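Local coordinates for beta-galactosidase/beta-glucuronidase (Faecalibacterium prausnitzii L2-6, PDB 6MVF), which binds flavin mononucleotide and, as a family 2 glycoside hydrolase, probably cleaves beta-linked glucuronides, at residues P181-T186 / I270-G275; S215-Y220 / T255-L260; H339-Y344 / I383-H388. All blocks are in the same frame, centred on the assembly; numbering follows the deposited sequence.

Contact 1. Residues P181-T186 / I270-G275. With FMN (flavin mononucleotide), chain G.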
loop_
_atom_site.group_PDB
_atom_site.type_symbol
_atom_site.label_atom_id
_atom_site.label_comp_id
_atom_site.label_asym_id
_atom_site.label_seq_id
_atom_site.Cartn_x
_atom_site.Cartn_y
_atom_site.Cartn_z
ATOM N N PRO A 181 -9.985 -1.348 -28.769
ATOM C CA PRO A 181 -9.158 -2.225 -27.924
ATOM C C PRO A 181 -8.578 -3.432 -28.655
ATOM O O PRO A 181 -7.667 -4.085 -28.117
ATOM C CB PRO A 181 -10.134 -2.659 -26.824
ATOM C CG PRO A 181 -11.493 -2.629 -27.507
ATOM C CD PRO A 181 -11.432 -1.505 -28.523
ATOM N N GLY A 182 -9.062 -3.745 -29.855
ATOM C CA GLY A 182 -8.635 -4.937 -30.560
ATOM C C GLY A 182 -9.484 -6.161 -30.301
ATOM O O GLY A 182 -9.187 -7.228 -30.846
ATOM N N ILE A 183 -10.532 -6.044 -29.493
ATOM C CA ILE A 183 -11.387 -7.182 -29.169
ATOM C C ILE A 183 -12.798 -6.664 -28.904
ATOM O O ILE A 183 -12.984 -5.608 -28.289
ATOM C CB ILE A 183 -10.802 -7.973 -27.976
ATOM C CG1 ILE A 183 -11.544 -9.287 -27.761
ATOM C CG2 ILE A 183 -10.805 -7.139 -26.711
ATOM C CD1 ILE A 183 -10.831 -10.212 -26.808
ATOM N N MET A 184 -13.790 -7.377 -29.426
ATOM C CA MET A 184 -15.184 -7.097 -29.125
ATOM C C MET A 184 -15.848 -8.339 -28.529
ATOM O O MET A 184 -15.569 -9.477 -28.934
ATOM C CB MET A 184 -15.931 -6.603 -30.362
ATOM C CG MET A 184 -16.042 -7.604 -31.470
ATOM S SD MET A 184 -16.868 -6.865 -32.886
ATOM C CE MET A 184 -18.504 -6.502 -32.227
ATOM N N VAL A 185 -16.696 -8.113 -27.529
ATOM C CA VAL A 185 -17.264 -9.187 -26.726
ATOM C C VAL A 185 -18.752 -8.928 -26.590
ATOM O O VAL A 185 -19.157 -7.895 -26.050
ATOM C CB VAL A 185 -16.605 -9.287 -25.332
ATOM C CG1 VAL A 185 -17.133 -10.494 -24.576
ATOM C CG2 VAL A 185 -15.054 -9.322 -25.432
ATOM N N THR A 186 -19.563 -9.870 -27.052
ATOM C CA THR A 186 -21.003 -9.781 -26.884
ATOM C C THR A 186 -21.465 -10.872 -25.935
ATOM O O THR A 186 -21.584 -12.034 -26.336
ATOM C CB THR A 186 -21.705 -9.901 -28.239
ATOM O OG1 THR A 186 -21.163 -8.928 -29.145
ATOM C CG2 THR A 186 -23.201 -9.686 -28.092
ATOM N N ILE A 270 -4.341 -8.904 -24.696
ATOM C CA ILE A 270 -5.301 -7.860 -24.376
ATOM C C ILE A 270 -6.453 -8.479 -23.595
ATOM O O ILE A 270 -6.655 -9.696 -23.592
ATOM C CB ILE A 270 -5.831 -7.137 -25.625
ATOM C CG1 ILE A 270 -6.560 -8.128 -26.529
ATOM C CG2 ILE A 270 -4.701 -6.429 -26.351
ATOM C CD1 ILE A 270 -7.119 -7.495 -27.777
ATOM N N TYR A 271 -7.218 -7.624 -22.922
ATOM C CA TYR A 271 -8.282 -8.133 -22.080
ATOM C C TYR A 271 -9.397 -7.102 -21.952
ATOM O O TYR A 271 -9.258 -5.940 -22.338
ATOM C CB TYR A 271 -7.745 -8.559 -20.706
ATOM C CG TYR A 271 -7.109 -7.459 -19.903
ATOM C CD1 TYR A 271 -5.724 -7.304 -19.877
ATOM C CD2 TYR A 271 -7.892 -6.575 -19.152
ATOM C CE1 TYR A 271 -5.132 -6.292 -19.131
ATOM C CE2 TYR A 271 -7.313 -5.553 -18.402
ATOM C CZ TYR A 271 -5.933 -5.419 -18.393
ATOM O OH TYR A 271 -5.358 -4.409 -17.646
ATOM N N ALA A 272 -10.517 -7.555 -21.394
ATOM C CA ALA A 272 -11.729 -6.757 -21.344
ATOM C C ALA A 272 -12.611 -7.250 -20.203
ATOM O O ALA A 272 -12.855 -8.453 -20.072
ATOM C CB ALA A 272 -12.485 -6.837 -22.676
ATOM N N ASN A 273 -13.091 -6.314 -19.392
ATOM C CA ASN A 273 -14.103 -6.598 -18.390
ATOM C C ASN A 273 -15.481 -6.448 -19.024
ATOM O O ASN A 273 -15.753 -5.460 -19.723
ATOM C CB ASN A 273 -13.938 -5.669 -17.192
ATOM C CG ASN A 273 -12.590 -5.852 -16.506
ATOM O OD1 ASN A 273 -11.909 -6.859 -16.709
ATOM N ND2 ASN A 273 -12.212 -4.894 -15.675
ATOM N N VAL A 274 -16.333 -7.457 -18.829
ATOM C CA VAL A 274 -17.636 -7.491 -19.472
ATOM C C VAL A 274 -18.651 -8.022 -18.474
ATOM O O VAL A 274 -18.307 -8.670 -17.479
ATOM C CB VAL A 274 -17.637 -8.350 -20.764
ATOM C CG1 VAL A 274 -16.595 -7.827 -21.772
ATOM C CG2 VAL A 274 -17.409 -9.814 -20.428
ATOM N N GLY A 275 -19.917 -7.726 -18.752
ATOM C CA GLY A 275 -21.005 -8.188 -17.917
ATOM C C GLY A 275 -22.084 -8.826 -18.764
ATOM O O GLY A 275 -22.241 -8.515 -19.945
HETATM N N1 FMN G . -11.829 -4.144 -37.543
HETATM C C2 FMN G . -10.510 -4.107 -37.341
HETATM O O2 FMN G . -9.715 -4.297 -38.264
HETATM N N3 FMN G . -9.975 -3.849 -36.168
HETATM C C4 FMN G . -10.681 -3.629 -35.103
HETATM O O4 FMN G . -10.176 -3.391 -34.018
HETATM C C4A FMN G . -12.096 -3.670 -35.239
HETATM N N5 FMN G . -12.808 -3.434 -34.174
HETATM C C5A FMN G . -14.125 -3.453 -34.226
HETATM C C6 FMN G . -14.841 -3.207 -33.084
HETATM C C7 FMN G . -16.190 -3.230 -33.112
HETATM C C7M FMN G . -16.954 -2.959 -31.875
HETATM C C8 FMN G . -16.877 -3.492 -34.370
HETATM C C8M FMN G . -18.364 -3.499 -34.414
HETATM C C9 FMN G . -16.151 -3.741 -35.514
HETATM C C9A FMN G . -14.790 -3.739 -35.491
HETATM N N10 FMN G . -14.057 -3.958 -36.647
HETATM C C10 FMN G . -12.667 -3.938 -36.543
HETATM C "C1'" FMN G . -14.814 -4.270 -37.851
HETATM C "C2'" FMN G . -14.831 -3.375 -39.067
HETATM O "O2'" FMN G . -15.884 -2.497 -38.760
HETATM C "C3'" FMN G . -15.254 -4.093 -40.330
HETATM O "O3'" FMN G . -15.083 -5.483 -40.161
HETATM C "C4'" FMN G . -14.440 -3.744 -41.556
HETATM O "O4'" FMN G . -13.085 -3.706 -41.135
HETATM C "C5'" FMN G . -14.857 -2.445 -42.246
HETATM O "O5'" FMN G . -14.048 -1.356 -41.838
HETATM P P FMN G . -14.416 0.164 -42.088
HETATM O O1P FMN G . -13.082 0.779 -42.233
HETATM O O2P FMN G . -15.276 0.159 -43.318
HETATM O O3P FMN G . -15.185 0.695 -40.925
#
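Ile270 lays its CD1 methyl over the backbone of the turn that leads into strand 183-189, 3.5 Å from Pro181 O and 3.7 Å from Gly182 C. The same methyl meets Ile183 CB at 3.7 Å, and the two isoleucines overlap running opposite ways. CG1 of Ile270 stands between its own backbone N and carbonyl carbon (chi1 62°), and the extended chain beyond it carries CD1 across to the turn. Gly182, with phi near 92°, has a conformation in which a CB would press on the carbonyl O of Pro181. Further along, Val185 and Val274 meet nearly perpendicular, CB of Val185 lying 3.8 Å from CG1 of Val274, while Ala272 CB approaches Ile183 CG2 more loosely, at 4.4 Å. This is the interior of the immunoglobulin-like sandwich of family 2 hydrolases: strands 183-186 and 270-274 belong to different sheets, their axes 8.1 Å apart and 28° from parallel. Ala258, Val256 and Ile199 pack against the same side chains. Met184 points out of the opposite face of its strand, and its SD sits 3.7 Å from C8 of the flavin, above the dimethylbenzene end; its CE lies 3.7 Å from the C8M methyl. No hydrogen bond joins the two segments, so between them the contact is van der Waals packing of aliphatic groups, partly against backbone, and the strand that bears it offers a thioether to the FMN on its other side.

Contact 2. Residues S215-Y220 / T255-L260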
loop_
_atom_site.group_PDB
_atom_site.type_symbol
_atom_site.label_atom_id
_atom_site.label_comp_id
_atom_site.label_asym_id
_atom_site.label_seq_id
_atom_site.Cartn_x
_atom_site.Cartn_y
_atom_site.Cartn_z
ATOM N N SER A 215 -9.438 -16.895 -22.928
ATOM C CA SER A 215 -9.688 -17.388 -21.587
ATOM C C SER A 215 -10.668 -16.450 -20.894
ATOM O O SER A 215 -10.537 -15.229 -20.995
ATOM C CB SER A 215 -8.380 -17.486 -20.798
ATOM O OG SER A 215 -8.634 -17.663 -19.412
ATOM N N ILE A 216 -11.661 -17.011 -20.209
ATOM C CA ILE A 216 -12.664 -16.225 -19.490
ATOM C C ILE A 216 -12.503 -16.491 -17.996
ATOM O O ILE A 216 -12.572 -17.647 -17.551
ATOM C CB ILE A 216 -14.096 -16.543 -19.959
ATOM C CG1 ILE A 216 -14.302 -16.135 -21.419
ATOM C CG2 ILE A 216 -15.101 -15.798 -19.105
ATOM C CD1 ILE A 216 -15.605 -16.589 -22.014
ATOM N N GLU A 217 -12.295 -15.424 -17.224
ATOM C CA GLU A 217 -12.122 -15.491 -15.777
ATOM C C GLU A 217 -13.369 -14.952 -15.089
ATOM O O GLU A 217 -13.929 -13.939 -15.516
ATOM C CB GLU A 217 -10.879 -14.701 -15.339
ATOM C CG GLU A 217 -9.580 -15.302 -15.872
ATOM C CD GLU A 217 -8.370 -14.377 -15.759
ATOM O OE1 GLU A 217 -8.533 -13.171 -15.437
ATOM O OE2 GLU A 217 -7.240 -14.866 -16.005
ATOM N N ASP A 218 -13.811 -15.646 -14.037
ATOM C CA ASP A 218 -15.027 -15.298 -13.301
ATOM C C ASP A 218 -14.724 -14.093 -12.409
ATOM O O ASP A 218 -13.598 -13.589 -12.391
ATOM C CB ASP A 218 -15.543 -16.537 -12.553
ATOM C CG ASP A 218 -14.689 -16.929 -11.332
ATOM O OD1 ASP A 218 -13.704 -16.248 -10.977
ATOM O OD2 ASP A 218 -15.008 -17.961 -10.712
ATOM N N PRO A 219 -15.717 -13.578 -11.668
ATOM C CA PRO A 219 -15.450 -12.380 -10.846
ATOM C C PRO A 219 -14.300 -12.546 -9.868
ATOM O O PRO A 219 -13.634 -11.559 -9.532
ATOM C CB PRO A 219 -16.786 -12.155 -10.132
ATOM C CG PRO A 219 -17.820 -12.696 -11.103
ATOM C CD PRO A 219 -17.165 -13.892 -11.719
ATOM N N TYR A 220 -14.019 -13.772 -9.440
ATOM C CA TYR A 220 -12.995 -14.071 -8.447
ATOM C C TYR A 220 -11.636 -14.383 -9.069
ATOM O O TYR A 220 -10.701 -14.717 -8.335
ATOM C CB TYR A 220 -13.481 -15.229 -7.547
ATOM C CG TYR A 220 -14.972 -15.098 -7.248
ATOM C CD1 TYR A 220 -15.433 -14.275 -6.217
ATOM C CD2 TYR A 220 -15.924 -15.753 -8.043
ATOM C CE1 TYR A 220 -16.813 -14.120 -5.978
ATOM C CE2 TYR A 220 -17.292 -15.608 -7.817
ATOM C CZ TYR A 220 -17.737 -14.790 -6.787
ATOM O OH TYR A 220 -19.101 -14.651 -6.574
ATOM N N THR A 255 -13.848 -11.442 -17.022
ATOM C CA THR A 255 -12.692 -10.913 -17.734
ATOM C C THR A 255 -12.398 -11.826 -18.913
ATOM O O THR A 255 -12.083 -13.006 -18.727
ATOM C CB THR A 255 -11.469 -10.805 -16.812
ATOM O OG1 THR A 255 -11.774 -9.934 -15.717
ATOM C CG2 THR A 255 -10.280 -10.254 -17.574
ATOM N N VAL A 256 -12.493 -11.286 -20.118
ATOM C CA VAL A 256 -12.078 -12.008 -21.312
ATOM C C VAL A 256 -10.635 -11.625 -21.610
ATOM O O VAL A 256 -10.312 -10.443 -21.738
ATOM C CB VAL A 256 -13.001 -11.705 -22.501
ATOM C CG1 VAL A 256 -12.570 -12.498 -23.726
ATOM C CG2 VAL A 256 -14.451 -12.028 -22.133
ATOM N N VAL A 257 -9.761 -12.621 -21.680
ATOM C CA VAL A 257 -8.348 -12.434 -21.967
ATOM C C VAL A 257 -8.072 -13.049 -23.329
ATOM O O VAL A 257 -8.585 -14.133 -23.634
ATOM C CB VAL A 257 -7.482 -13.085 -20.872
ATOM C CG1 VAL A 257 -5.992 -12.962 -21.212
ATOM C CG2 VAL A 257 -7.815 -12.467 -19.498
ATOM N N ALA A 258 -7.291 -12.358 -24.159
ATOM C CA ALA A 258 -6.944 -12.877 -25.479
ATOM C C ALA A 258 -5.441 -12.808 -25.653
ATOM O O ALA A 258 -4.849 -11.744 -25.456
ATOM C CB ALA A 258 -7.645 -12.105 -26.614
ATOM N N ARG A 259 -4.836 -13.932 -26.041
ATOM C CA ARG A 259 -3.388 -14.052 -26.159
ATOM C C ARG A 259 -3.018 -14.499 -27.559
ATOM O O ARG A 259 -3.426 -15.584 -27.985
ATOM C CB ARG A 259 -2.826 -15.050 -25.155
ATOM C CG ARG A 259 -2.517 -14.452 -23.824
ATOM C CD ARG A 259 -1.702 -15.412 -22.962
ATOM N NE ARG A 259 -1.723 -14.938 -21.585
ATOM C CZ ARG A 259 -2.609 -15.334 -20.676
ATOM N NH1 ARG A 259 -3.524 -16.242 -21.004
ATOM N NH2 ARG A 259 -2.569 -14.838 -19.437
ATOM N N LEU A 260 -2.212 -13.681 -28.245
ATOM C CA LEU A 260 -1.606 -14.057 -29.513
ATOM C C LEU A 260 -0.349 -14.899 -29.254
ATOM O O LEU A 260 0.635 -14.411 -28.682
ATOM C CB LEU A 260 -1.284 -12.803 -30.321
ATOM C CG LEU A 260 -0.821 -13.026 -31.768
ATOM C CD1 LEU A 260 -1.898 -13.706 -32.626
ATOM C CD2 LEU A 260 -0.382 -11.712 -32.369
HETATM O O HOH W 1 -4.168 -13.797 -17.158
#
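An antiparallel ladder inside one four-stranded sheet of the immunoglobulin-like sandwich joins strand 211-217 to strand 254-262. Four backbone bonds tie it, in two hydrogen-bonded pairs: Ser215 N gives to Val257 O at 3.0 Å and Val257 N returns to Ser215 O at 2.8 Å; Glu217 N and Thr255 N exchange bonds with Thr255 O and Glu217 O, each 2.9 Å. Between them Ile216 and Val256 form the non-hydrogen-bonded pair. Their side chains run alongside each other off the same face, CG1 of Ile216 4.2 Å from CG2 of Val256, toward Phe197 and Ile199 of the facing sheet.

The other face carries Ser215, Glu217, Thr255 and Val257. CG of Glu217 lies beside its backbone N (chi1 -65°), and the extended chain brings OE1 over Thr255, 4.0 Å from its CB. The two hydroxyls on this face bond to neighbouring strands, Ser215 OG to Glu223 and Thr255 OG1 to Asn273. Arg259 lays one face of its guanidinium over Val257 CG1, forms a salt bridge through NE to Glu269, and packs on Lys562 of a neighbouring subunit. Glu217 and Arg259 do not touch: OE2 and NH2 are 5.8 Å apart, spanned by a single water through two weak hydrogen bonds, 3.5 Å from Glu217 OE2 and accepting from Arg259 NH2.

Contact 3. Residues H339-Y344 / I383-H388. With FMN (flavin mononucleotide), chain G.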
loop_
_atom_site.group_PDB
_atom_site.type_symbol
_atom_site.label_atom_id
_atom_site.label_comp_id
_atom_site.label_asym_id
_atom_site.label_seq_id
_atom_site.Cartn_x
_atom_site.Cartn_y
_atom_site.Cartn_z
ATOM N N HIS A 339 -16.843 9.945 -22.435
ATOM C CA HIS A 339 -16.151 10.207 -21.183
ATOM C C HIS A 339 -14.856 9.382 -21.088
ATOM O O HIS A 339 -14.420 8.721 -22.039
ATOM C CB HIS A 339 -17.087 9.949 -20.001
ATOM C CG HIS A 339 -17.979 11.107 -19.672
ATOM N ND1 HIS A 339 -17.943 11.753 -18.454
ATOM C CD2 HIS A 339 -18.927 11.741 -20.403
ATOM C CE1 HIS A 339 -18.833 12.729 -18.448
ATOM N NE2 HIS A 339 -19.441 12.743 -19.618
ATOM N N SER A 340 -14.210 9.458 -19.926
ATOM C CA SER A 340 -12.969 8.727 -19.704
ATOM C C SER A 340 -13.228 7.229 -19.580
ATOM O O SER A 340 -14.220 6.794 -18.986
ATOM C CB SER A 340 -12.302 9.231 -18.434
ATOM O OG SER A 340 -11.297 8.334 -17.998
ATOM N N GLN A 341 -12.311 6.428 -20.117
ATOM C CA GLN A 341 -12.370 5.003 -19.827
ATOM C C GLN A 341 -12.472 4.760 -18.326
ATOM O O GLN A 341 -13.227 3.888 -17.881
ATOM C CB GLN A 341 -11.168 4.289 -20.429
ATOM C CG GLN A 341 -11.269 4.116 -21.956
ATOM C CD GLN A 341 -12.638 3.624 -22.383
ATOM O OE1 GLN A 341 -13.060 2.528 -22.003
ATOM N NE2 GLN A 341 -13.361 4.457 -23.146
ATOM N N ASP A 342 -11.792 5.580 -17.528
ATOM C CA ASP A 342 -11.922 5.460 -16.079
ATOM C C ASP A 342 -13.376 5.553 -15.633
ATOM O O ASP A 342 -13.821 4.762 -14.784
ATOM C CB ASP A 342 -11.078 6.525 -15.367
ATOM C CG ASP A 342 -9.564 6.298 -15.522
ATOM O OD1 ASP A 342 -9.143 5.189 -15.951
ATOM O OD2 ASP A 342 -8.797 7.247 -15.217
ATOM N N PHE A 343 -14.148 6.501 -16.185
ATOM C CA PHE A 343 -15.499 6.614 -15.643
ATOM C C PHE A 343 -16.396 5.483 -16.128
ATOM O O PHE A 343 -17.238 5.004 -15.361
ATOM C CB PHE A 343 -16.146 7.976 -15.941
ATOM C CG PHE A 343 -17.369 8.247 -15.082
ATOM C CD1 PHE A 343 -17.242 8.866 -13.839
ATOM C CD2 PHE A 343 -18.632 7.818 -15.476
ATOM C CE1 PHE A 343 -18.354 9.083 -13.017
ATOM C CE2 PHE A 343 -19.750 8.042 -14.654
ATOM C CZ PHE A 343 -19.604 8.671 -13.422
ATOM N N TYR A 344 -16.233 5.032 -17.381
ATOM C CA TYR A 344 -16.973 3.849 -17.813
ATOM C C TYR A 344 -16.585 2.642 -16.974
ATOM O O TYR A 344 -17.457 1.893 -16.522
ATOM C CB TYR A 344 -16.763 3.559 -19.298
ATOM C CG TYR A 344 -17.329 4.622 -20.217
ATOM C CD1 TYR A 344 -18.673 4.967 -20.175
ATOM C CD2 TYR A 344 -16.508 5.297 -21.113
ATOM C CE1 TYR A 344 -19.180 5.957 -20.998
ATOM C CE2 TYR A 344 -17.000 6.285 -21.933
ATOM C CZ TYR A 344 -18.338 6.615 -21.878
ATOM O OH TYR A 344 -18.822 7.602 -22.701
ATOM N N ILE A 383 -16.951 1.826 -30.934
ATOM C CA ILE A 383 -15.894 0.827 -31.025
ATOM C C ILE A 383 -15.015 0.854 -29.785
ATOM O O ILE A 383 -14.573 -0.190 -29.301
ATOM C CB ILE A 383 -15.091 1.038 -32.323
ATOM C CG1 ILE A 383 -15.821 0.340 -33.461
ATOM C CG2 ILE A 383 -13.657 0.483 -32.211
ATOM C CD1 ILE A 383 -15.736 1.077 -34.741
ATOM N N GLN A 384 -14.765 2.037 -29.235
ATOM C CA GLN A 384 -13.925 2.126 -28.050
ATOM C C GLN A 384 -14.663 1.717 -26.787
ATOM O O GLN A 384 -14.022 1.286 -25.824
ATOM C CB GLN A 384 -13.364 3.542 -27.912
ATOM C CG GLN A 384 -12.489 3.904 -29.083
ATOM C CD GLN A 384 -11.995 5.335 -29.073
ATOM O OE1 GLN A 384 -12.185 6.086 -28.109
ATOM N NE2 GLN A 384 -11.329 5.714 -30.155
ATOM N N ASN A 385 -15.994 1.784 -26.785
ATOM C CA ASN A 385 -16.751 1.486 -25.582
ATOM C C ASN A 385 -17.636 0.271 -25.736
ATOM O O ASN A 385 -18.491 0.025 -24.873
ATOM C CB ASN A 385 -17.576 2.703 -25.162
ATOM C CG ASN A 385 -16.700 3.886 -24.860
ATOM O OD1 ASN A 385 -16.129 3.972 -23.771
ATOM N ND2 ASN A 385 -16.528 4.778 -25.837
ATOM N N TYR A 386 -17.429 -0.518 -26.790
ATOM C CA TYR A 386 -18.330 -1.630 -27.070
ATOM C C TYR A 386 -18.379 -2.660 -25.939
ATOM O O TYR A 386 -19.416 -3.296 -25.739
ATOM C CB TYR A 386 -17.930 -2.310 -28.377
ATOM C CG TYR A 386 -18.892 -3.409 -28.770
ATOM C CD1 TYR A 386 -18.646 -4.734 -28.423
ATOM C CD2 TYR A 386 -20.058 -3.117 -29.470
ATOM C CE1 TYR A 386 -19.534 -5.738 -28.777
ATOM C CE2 TYR A 386 -20.945 -4.105 -29.827
ATOM C CZ TYR A 386 -20.683 -5.416 -29.485
ATOM O OH TYR A 386 -21.573 -6.405 -29.846
ATOM N N ASN A 387 -17.286 -2.851 -25.191
ATOM C CA ASN A 387 -17.278 -3.944 -24.224
ATOM C C ASN A 387 -17.827 -3.578 -22.847
ATOM O O ASN A 387 -18.007 -4.481 -22.025
ATOM C CB ASN A 387 -15.870 -4.504 -24.095
ATOM C CG ASN A 387 -15.367 -5.067 -25.406
ATOM O OD1 ASN A 387 -16.154 -5.591 -26.216
ATOM N ND2 ASN A 387 -14.052 -4.937 -25.645
ATOM N N HIS A 388 -18.138 -2.305 -22.588
ATOM C CA HIS A 388 -18.629 -1.884 -21.281
ATOM C C HIS A 388 -20.048 -2.374 -21.018
ATOM O O HIS A 388 -20.973 -1.951 -21.725
ATOM C CB HIS A 388 -18.607 -0.377 -21.193
ATOM C CG HIS A 388 -17.238 0.214 -21.255
ATOM N ND1 HIS A 388 -16.324 0.082 -20.229
ATOM C CD2 HIS A 388 -16.637 0.970 -22.203
ATOM C CE1 HIS A 388 -15.217 0.729 -20.545
ATOM N NE2 HIS A 388 -15.376 1.266 -21.744
HETATM N N1 FMN G . -11.829 -4.144 -37.543
HETATM C C2 FMN G . -10.510 -4.107 -37.341
HETATM O O2 FMN G . -9.715 -4.297 -38.264
HETATM N N3 FMN G . -9.975 -3.849 -36.168
HETATM C C4 FMN G . -10.681 -3.629 -35.103
HETATM O O4 FMN G . -10.176 -3.391 -34.018
HETATM C C4A FMN G . -12.096 -3.670 -35.239
HETATM N N5 FMN G . -12.808 -3.434 -34.174
HETATM C C5A FMN G . -14.125 -3.453 -34.226
HETATM C C6 FMN G . -14.841 -3.207 -33.084
HETATM C C7 FMN G . -16.190 -3.230 -33.112
HETATM C C7M FMN G . -16.954 -2.959 -31.875
HETATM C C8 FMN G . -16.877 -3.492 -34.370
HETATM C C8M FMN G . -18.364 -3.499 -34.414
HETATM C C9 FMN G . -16.151 -3.741 -35.514
HETATM C C9A FMN G . -14.790 -3.739 -35.491
HETATM N N10 FMN G . -14.057 -3.958 -36.647
HETATM C C10 FMN G . -12.667 -3.938 -36.543
HETATM C "C1'" FMN G . -14.814 -4.270 -37.851
HETATM C "C2'" FMN G . -14.831 -3.375 -39.067
HETATM O "O2'" FMN G . -15.884 -2.497 -38.760
HETATM C "C3'" FMN G . -15.254 -4.093 -40.330
HETATM O "O3'" FMN G . -15.083 -5.483 -40.161
HETATM C "C4'" FMN G . -14.440 -3.744 -41.556
HETATM O "O4'" FMN G . -13.085 -3.706 -41.135
HETATM C "C5'" FMN G . -14.857 -2.445 -42.246
HETATM O "O5'" FMN G . -14.048 -1.356 -41.838
HETATM P P FMN G . -14.416 0.164 -42.088
HETATM O O1P FMN G . -13.082 0.779 -42.233
HETATM O O2P FMN G . -15.276 0.159 -43.318
HETATM O O3P FMN G . -15.185 0.695 -40.925
#
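Gln341 bonds through both ends of its own amide to His388 and Asn385: OE1 accepts from His388 NE2 at 2.7 Å, and NE2 gives a nearly straight bond, 2.9 Å, to Asn385 OD1. The first bond lies in the imidazole plane and uses a lone pair of the glutamine carbonyl; in the second the donor stands above the asparagine carbonyl plane. Asn385 ND2 bonds Leu381 O one helical turn back, engaging that amide's other end. A bend at chi2 (-46°) swings the Gln341 amide toward both partners. Tyr344 completes the close part, setting its CB over the centre of the His388 ring, 3.5 Å from the centroid, a CH-pi contact. With His388 ND1 bonded to Asp348, both ring nitrogens are occupied, fixing its rotation. In the TIM barrel, this packs the start of helix 341-350, N-capped by Ser340, against the C-terminal part of helix 368-385 and its type I turn. Cutting Gln341 back to an alanine would probably leave His388 NE2 and Asn385 OD1 without these partners. Gln384 is the looser neighbour, its O 4.1 Å from Gln341 OE1, and solvent can approach the partly exposed Gln341. Farther off, Tyr386 CG lies 3.7 Å from FMN C7M.

Overall arrangement
Contacts 1 and 2 share the sandwich domain, their centres 9 Å apart; strands 254-262 and 265-274 are sheet neighbours, and Ile270 O meets Ala258 N at 2.8 Å. Contact 3 lies in the barrel, 11 Å from contact 1 between centres, and the two domains are joined by hydrogen bonds: Tyr386 OH with Thr186 OG1, and Asn387 OD1 with Val185 N. Contact 2 is farther off, its centre 18 Å from that of contact 3 with no touch, and the side chain of Val256 about 13 Å from the FMN. The flavin sits at this seam: Met184 of contact 1 and Ile383 of contact 3 lie over opposite faces of its dimethylbenzene end, CG1 of Ile383 3.6 Å from C7, while Tyr177 and Asp174 bond to the FMN.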